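Local coordinates for single-stranded DNA-binding protein (Thermus aquaticus, PDB 2FXQ) that binds single-stranded DNA and probably recruits partner proteins during DNA replication, recombination and repair, working as a homodimer whose chains each carry two OB folds, at residues 128-133 against 196-201; 176-181 against 219-224. All coordinates share one frame; numbering follows the deposited sequence.

Interaction 1. Residues 128-133 against 196-201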
loop_
_atom_site.group_PDB
_atom_site.type_symbol
_atom_site.label_atom_id
_atom_site.label_comp_id
_atom_site.label_asym_id
_atom_site.label_seq_id
_atom_site.Cartn_x
_atom_site.Cartn_y
_atom_site.Cartn_z
ATOM N N LEU A 128 0.531 7.179 5.707
ATOM C CA LEU A 128 -0.011 6.549 4.508
ATOM C C LEU A 128 -0.089 7.598 3.334
ATOM O O LEU A 128 -0.925 8.507 3.252
ATOM C CB LEU A 128 -1.303 5.740 4.778
ATOM C CG LEU A 128 -1.737 4.741 3.689
ATOM C CD1 LEU A 128 -0.934 3.434 3.712
ATOM C CD2 LEU A 128 -3.214 4.413 3.677
ATOM N N ASN A 129 0.866 7.446 2.426
ATOM C CA ASN A 129 0.821 8.165 1.189
ATOM C C ASN A 129 1.549 7.216 0.270
ATOM O O ASN A 129 2.776 7.145 0.294
ATOM C CB ASN A 129 1.575 9.459 1.394
ATOM C CG ASN A 129 1.921 10.135 0.117
ATOM O OD1 ASN A 129 1.474 9.691 -0.930
ATOM N ND2 ASN A 129 2.659 11.267 0.193
ATOM N N GLN A 130 0.805 6.397 -0.447
ATOM C CA GLN A 130 1.396 5.374 -1.305
ATOM C C GLN A 130 0.779 5.409 -2.686
ATOM O O GLN A 130 -0.454 5.548 -2.831
ATOM C CB GLN A 130 1.167 3.949 -0.728
ATOM C CG GLN A 130 1.753 2.777 -1.692
ATOM C CD GLN A 130 2.202 1.475 -0.976
ATOM O OE1 GLN A 130 3.334 1.380 -0.448
ATOM N NE2 GLN A 130 1.316 0.479 -0.975
ATOM N N VAL A 131 1.621 5.277 -3.730
ATOM C CA VAL A 131 1.093 5.170 -5.046
ATOM C C VAL A 131 1.694 3.896 -5.686
ATOM O O VAL A 131 2.866 3.595 -5.463
ATOM C CB VAL A 131 1.618 6.416 -5.871
ATOM C CG1 VAL A 131 1.202 6.250 -7.338
ATOM C CG2 VAL A 131 1.049 7.780 -5.271
ATOM N N ILE A 132 0.870 3.138 -6.440
ATOM C CA ILE A 132 1.381 1.993 -7.203
ATOM C C ILE A 132 1.021 2.294 -8.663
ATOM O O ILE A 132 -0.169 2.503 -8.991
ATOM C CB ILE A 132 0.767 0.694 -6.745
ATOM C CG1 ILE A 132 1.140 0.448 -5.264
ATOM C CG2 ILE A 132 1.331 -0.492 -7.641
ATOM C CD1 ILE A 132 0.479 -0.912 -4.666
ATOM N N LEU A 133 2.037 2.321 -9.549
ATOM C CA LEU A 133 1.750 2.533 -10.956
ATOM C C LEU A 133 2.411 1.400 -11.723
ATOM O O LEU A 133 3.516 0.966 -11.376
ATOM C CB LEU A 133 2.400 3.847 -11.494
ATOM C CG LEU A 133 2.027 5.167 -10.795
ATOM C CD1 LEU A 133 2.804 6.395 -11.351
ATOM C CD2 LEU A 133 0.498 5.391 -10.894
ATOM N N LEU A 196 7.190 -0.953 -13.057
ATOM C CA LEU A 196 6.335 -0.900 -11.852
ATOM C C LEU A 196 6.914 0.124 -10.869
ATOM O O LEU A 196 8.121 0.089 -10.587
ATOM C CB LEU A 196 6.361 -2.302 -11.202
ATOM C CG LEU A 196 5.707 -2.422 -9.780
ATOM C CD1 LEU A 196 4.189 -2.136 -9.888
ATOM C CD2 LEU A 196 5.904 -3.830 -9.228
ATOM N N VAL A 197 6.095 1.063 -10.385
ATOM C CA VAL A 197 6.614 2.061 -9.454
ATOM C C VAL A 197 5.849 1.895 -8.145
ATOM O O VAL A 197 4.618 1.840 -8.179
ATOM C CB VAL A 197 6.245 3.386 -9.949
ATOM C CG1 VAL A 197 6.719 4.569 -9.000
ATOM C CG2 VAL A 197 6.836 3.606 -11.431
ATOM N N ILE A 198 6.564 1.887 -7.018
ATOM C CA ILE A 198 5.912 1.999 -5.729
ATOM C C ILE A 198 6.427 3.352 -5.222
ATOM O O ILE A 198 7.634 3.546 -5.153
ATOM C CB ILE A 198 6.271 0.841 -4.719
ATOM C CG1 ILE A 198 6.243 -0.603 -5.339
ATOM C CG2 ILE A 198 5.448 1.017 -3.367
ATOM C CD1 ILE A 198 4.898 -1.172 -5.700
ATOM N N GLY A 199 5.541 4.288 -4.929
ATOM C CA GLY A 199 6.059 5.585 -4.543
ATOM C C GLY A 199 5.081 6.320 -3.653
ATOM O O GLY A 199 4.270 5.706 -3.000
ATOM N N ARG A 200 5.158 7.638 -3.681
ATOM C CA ARG A 200 4.294 8.448 -2.833
ATOM C C ARG A 200 4.047 9.733 -3.591
ATOM O O ARG A 200 4.824 10.103 -4.476
ATOM C CB ARG A 200 4.986 8.717 -1.484
ATOM C CG ARG A 200 6.334 9.392 -1.550
ATOM C CD ARG A 200 6.856 9.596 -0.109
ATOM N NE ARG A 200 8.186 10.171 -0.142
ATOM C CZ ARG A 200 8.922 10.401 0.946
ATOM N NH1 ARG A 200 8.449 10.150 2.161
ATOM N NH2 ARG A 200 10.106 10.945 0.822
ATOM N N LEU A 201 3.023 10.455 -3.172
ATOM C CA LEU A 201 2.648 11.672 -3.899
ATOM C C LEU A 201 3.285 12.851 -3.203
ATOM O O LEU A 201 3.205 12.962 -1.971
ATOM C CB LEU A 201 1.132 11.821 -3.777
ATOM C CG LEU A 201 0.267 11.569 -4.978
ATOM C CD1 LEU A 201 -1.060 12.428 -4.852
ATOM C CD2 LEU A 201 0.906 11.915 -6.317
HETATM O O HOH W 1 5.211 3.590 -0.906
#
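Val-131 to Leu-133 pair antiparallel with Val-197 to Gly-199, the strand axes approaching to 4.3 Å, and four backbone hydrogen bonds tie Val-131 to Gly-199 and Leu-133 to Val-197. Beyond the last backbone bond, between Val-131 and Gly-199, a side chain continues the bonding. Asn-129 grips the backbone of Leu-201 twice: its OD1 accepts from Leu-201 N at 2.8 Å in an almost straight bond (177°), and its ND2 donates to Leu-201 O at 2.8 Å, in the carbonyl plane and on a lone pair. CG anti to the backbone N (chi1 165°) sets the amide beside Leu-201, where the two bonds fix its rotation; Asp-38 also takes a bond from ND2. On one face Ile-132 and Ile-198 lie side by side, CG1 of Ile-132 4.1 Å from CD1 of Ile-198. Near them a water bridges Gln-130 OE1 and Gly-199 O. On the other face CG2 of Val-131 meets CG of Leu-201 at 3.9 Å. The pair belongs to the barrel of the second OB fold: strand 5-14 bonds to the far edge of 128-133, strand 213-225 flanks 196-201, and Gln-130 and Leu-196 pack on the second subunit.

Interaction 2. Residues 176-181 against 219-224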
loop_
_atom_site.group_PDB
_atom_site.type_symbol
_atom_site.label_atom_id
_atom_site.label_comp_id
_atom_site.label_asym_id
_atom_site.label_seq_id
_atom_site.Cartn_x
_atom_site.Cartn_y
_atom_site.Cartn_z
ATOM N N VAL A 176 7.027 10.587 -13.105
ATOM C CA VAL A 176 7.555 10.009 -11.845
ATOM C C VAL A 176 8.972 10.538 -11.671
ATOM O O VAL A 176 9.720 10.654 -12.649
ATOM C CB VAL A 176 7.563 8.467 -11.965
ATOM C CG1 VAL A 176 8.246 7.770 -10.748
ATOM C CG2 VAL A 176 6.115 7.953 -12.046
ATOM N N GLN A 177 9.365 10.847 -10.443
ATOM C CA GLN A 177 10.736 11.329 -10.215
ATOM C C GLN A 177 11.401 10.299 -9.320
ATOM O O GLN A 177 10.769 9.752 -8.402
ATOM C CB GLN A 177 10.661 12.706 -9.512
ATOM C CG GLN A 177 12.001 13.371 -9.373
ATOM C CD GLN A 177 11.866 14.795 -8.842
ATOM O OE1 GLN A 177 12.365 15.739 -9.460
ATOM N NE2 GLN A 177 11.183 14.944 -7.716
ATOM N N ALA A 178 12.674 10.018 -9.575
ATOM C CA ALA A 178 13.396 9.086 -8.739
ATOM C C ALA A 178 14.736 9.719 -8.443
ATOM O O ALA A 178 15.216 10.541 -9.230
ATOM C CB ALA A 178 13.606 7.768 -9.465
ATOM N N TRP A 179 15.328 9.339 -7.322
ATOM C CA TRP A 179 16.543 9.971 -6.790
ATOM C C TRP A 179 17.656 8.979 -6.522
ATOM O O TRP A 179 17.400 7.784 -6.297
ATOM C CB TRP A 179 16.247 10.653 -5.446
ATOM C CG TRP A 179 15.323 11.761 -5.599
ATOM C CD1 TRP A 179 13.941 11.697 -5.613
ATOM C CD2 TRP A 179 15.663 13.141 -5.772
ATOM N NE1 TRP A 179 13.418 12.961 -5.794
ATOM C CE2 TRP A 179 14.446 13.861 -5.911
ATOM C CE3 TRP A 179 16.866 13.851 -5.828
ATOM C CZ2 TRP A 179 14.407 15.250 -6.082
ATOM C CZ3 TRP A 179 16.827 15.232 -6.007
ATOM C CH2 TRP A 179 15.601 15.913 -6.133
ATOM N N ARG A 180 18.897 9.482 -6.475
ATOM C CA ARG A 180 20.053 8.681 -5.992
ATOM C C ARG A 180 20.217 7.367 -6.738
ATOM O O ARG A 180 20.152 7.346 -7.949
ATOM C CB ARG A 180 19.910 8.432 -4.478
ATOM C CG ARG A 180 19.919 9.750 -3.695
ATOM C CD ARG A 180 19.877 9.581 -2.168
ATOM N NE ARG A 180 20.110 10.879 -1.521
ATOM C CZ ARG A 180 19.231 11.547 -0.799
ATOM N NH1 ARG A 180 18.010 11.065 -0.604
ATOM N NH2 ARG A 180 19.574 12.712 -0.263
ATOM N N GLU A 181 20.379 6.241 -6.019
ATOM C CA GLU A 181 20.584 4.946 -6.690
ATOM C C GLU A 181 19.441 4.531 -7.630
ATOM O O GLU A 181 19.672 3.900 -8.640
ATOM C CB GLU A 181 20.755 3.851 -5.610
ATOM C CG GLU A 181 21.099 2.453 -6.086
ATOM C CD GLU A 181 21.484 1.542 -4.911
ATOM O OE1 GLU A 181 21.000 0.378 -4.859
ATOM O OE2 GLU A 181 22.269 1.996 -4.026
ATOM N N VAL A 219 4.683 12.087 -8.532
ATOM C CA VAL A 219 4.933 10.816 -7.844
ATOM C C VAL A 219 6.431 10.748 -7.645
ATOM O O VAL A 219 7.181 10.904 -8.619
ATOM C CB VAL A 219 4.423 9.613 -8.670
ATOM C CG1 VAL A 219 4.935 8.259 -8.074
ATOM C CG2 VAL A 219 2.834 9.715 -8.813
ATOM N N GLU A 220 6.846 10.460 -6.410
ATOM C CA GLU A 220 8.252 10.154 -6.161
ATOM C C GLU A 220 8.340 8.627 -6.068
ATOM O O GLU A 220 7.610 7.987 -5.252
ATOM C CB GLU A 220 8.724 10.846 -4.876
ATOM C CG GLU A 220 10.160 10.374 -4.551
ATOM C CD GLU A 220 10.624 10.661 -3.130
ATOM O OE1 GLU A 220 11.857 10.445 -2.897
ATOM O OE2 GLU A 220 9.793 11.064 -2.280
ATOM N N ALA A 221 9.192 7.993 -6.906
ATOM C CA ALA A 221 9.468 6.544 -6.783
ATOM C C ALA A 221 10.253 6.190 -5.542
ATOM O O ALA A 221 11.232 6.868 -5.208
ATOM C CB ALA A 221 10.225 6.034 -8.008
ATOM N N LEU A 222 9.791 5.177 -4.790
ATOM C CA LEU A 222 10.550 4.649 -3.675
ATOM C C LEU A 222 11.085 3.248 -4.019
ATOM O O LEU A 222 12.103 2.838 -3.471
ATOM C CB LEU A 222 9.694 4.605 -2.423
ATOM C CG LEU A 222 9.205 6.019 -2.016
ATOM C CD1 LEU A 222 8.273 5.887 -0.798
ATOM C CD2 LEU A 222 10.393 6.981 -1.685
ATOM N N ARG A 223 10.420 2.555 -4.927
ATOM C CA ARG A 223 10.933 1.286 -5.442
ATOM C C ARG A 223 10.576 1.278 -6.923
ATOM O O ARG A 223 9.529 1.795 -7.318
ATOM C CB ARG A 223 10.186 0.117 -4.797
ATOM C CG ARG A 223 10.775 -1.229 -5.227
ATOM C CD ARG A 223 10.521 -2.372 -4.231
ATOM N NE ARG A 223 11.005 -3.645 -4.767
ATOM C CZ ARG A 223 11.039 -4.808 -4.082
ATOM N NH1 ARG A 223 10.666 -4.901 -2.825
ATOM N NH2 ARG A 223 11.464 -5.893 -4.660
ATOM N N LEU A 224 11.452 0.714 -7.752
ATOM C CA LEU A 224 11.152 0.521 -9.150
ATOM C C LEU A 224 11.535 -0.933 -9.532
ATOM O O LEU A 224 12.564 -1.456 -9.102
ATOM C CB LEU A 224 12.050 1.458 -10.040
ATOM C CG LEU A 224 11.825 2.977 -9.877
ATOM C CD1 LEU A 224 12.846 3.706 -10.767
ATOM C CD2 LEU A 224 10.408 3.313 -10.280
HETATM O O HOH W 2 13.770 8.096 -5.381
#
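Val-176 and Gln-177 run parallel to Val-219 and Glu-220, a pairing that helps close the beta barrel of the second OB fold. Two backbone bonds hold it, Gln-177 N to Val-219 O and Ala-221 N to Gln-177 O, both 2.8 Å long. The tight part is the apolar face. There Val-176 spreads its two methyls over two partners on that face: CG1, anti to the backbone N (chi1 174°), sits 3.8 Å from Ala-221 CB, while CG2 lies 4.1 Å from Val-219 CB. Ala-178 CB continues the packing onto the same Ala-221 CB. An alanine in place of Val-176 would probably open a gap beside Ala-221 and Val-219. The looser side, partly exposed, carries Gln-177, Trp-179 and Glu-220. Trp-179 and Glu-220 cross at about a right angle, the ring and carboxylate planes 82° apart, with Glu-220 OE1 3.6 Å from Trp-179 CD1; the other carboxylate oxygen, OE2, is held in a salt bridge by Arg-200. Beyond the last direct bond the strands part, and a water spans them, accepting from Trp-179 N at 2.8 Å and donating to Ala-221 O at 2.8 Å.

Overall arrangement
Both interactions belong to one barrel, its strands joined by different means in different places. Interaction 1 is the more central, antiparallel and closed by an asparagine amide; interaction 2 lies farther out, parallel, with fewer bonds and a partly exposed polar side. Strands 194-207 and 213-225 are neighbours and share a seam: a probable hydrogen bond joins Ile-198 O to Leu-222 N at the classic beta bulge of Leu-222 and Arg-223. Inside the barrel, the Leu-133 and Val-197 face of interaction 1 meets the apolar face of interaction 2, Leu-133 CD1 on Val-176 CG2 and Val-197 CG2 on Leu-224 CD2; its Ile-132 face turns to the second subunit. Along the chain the four segments alternate.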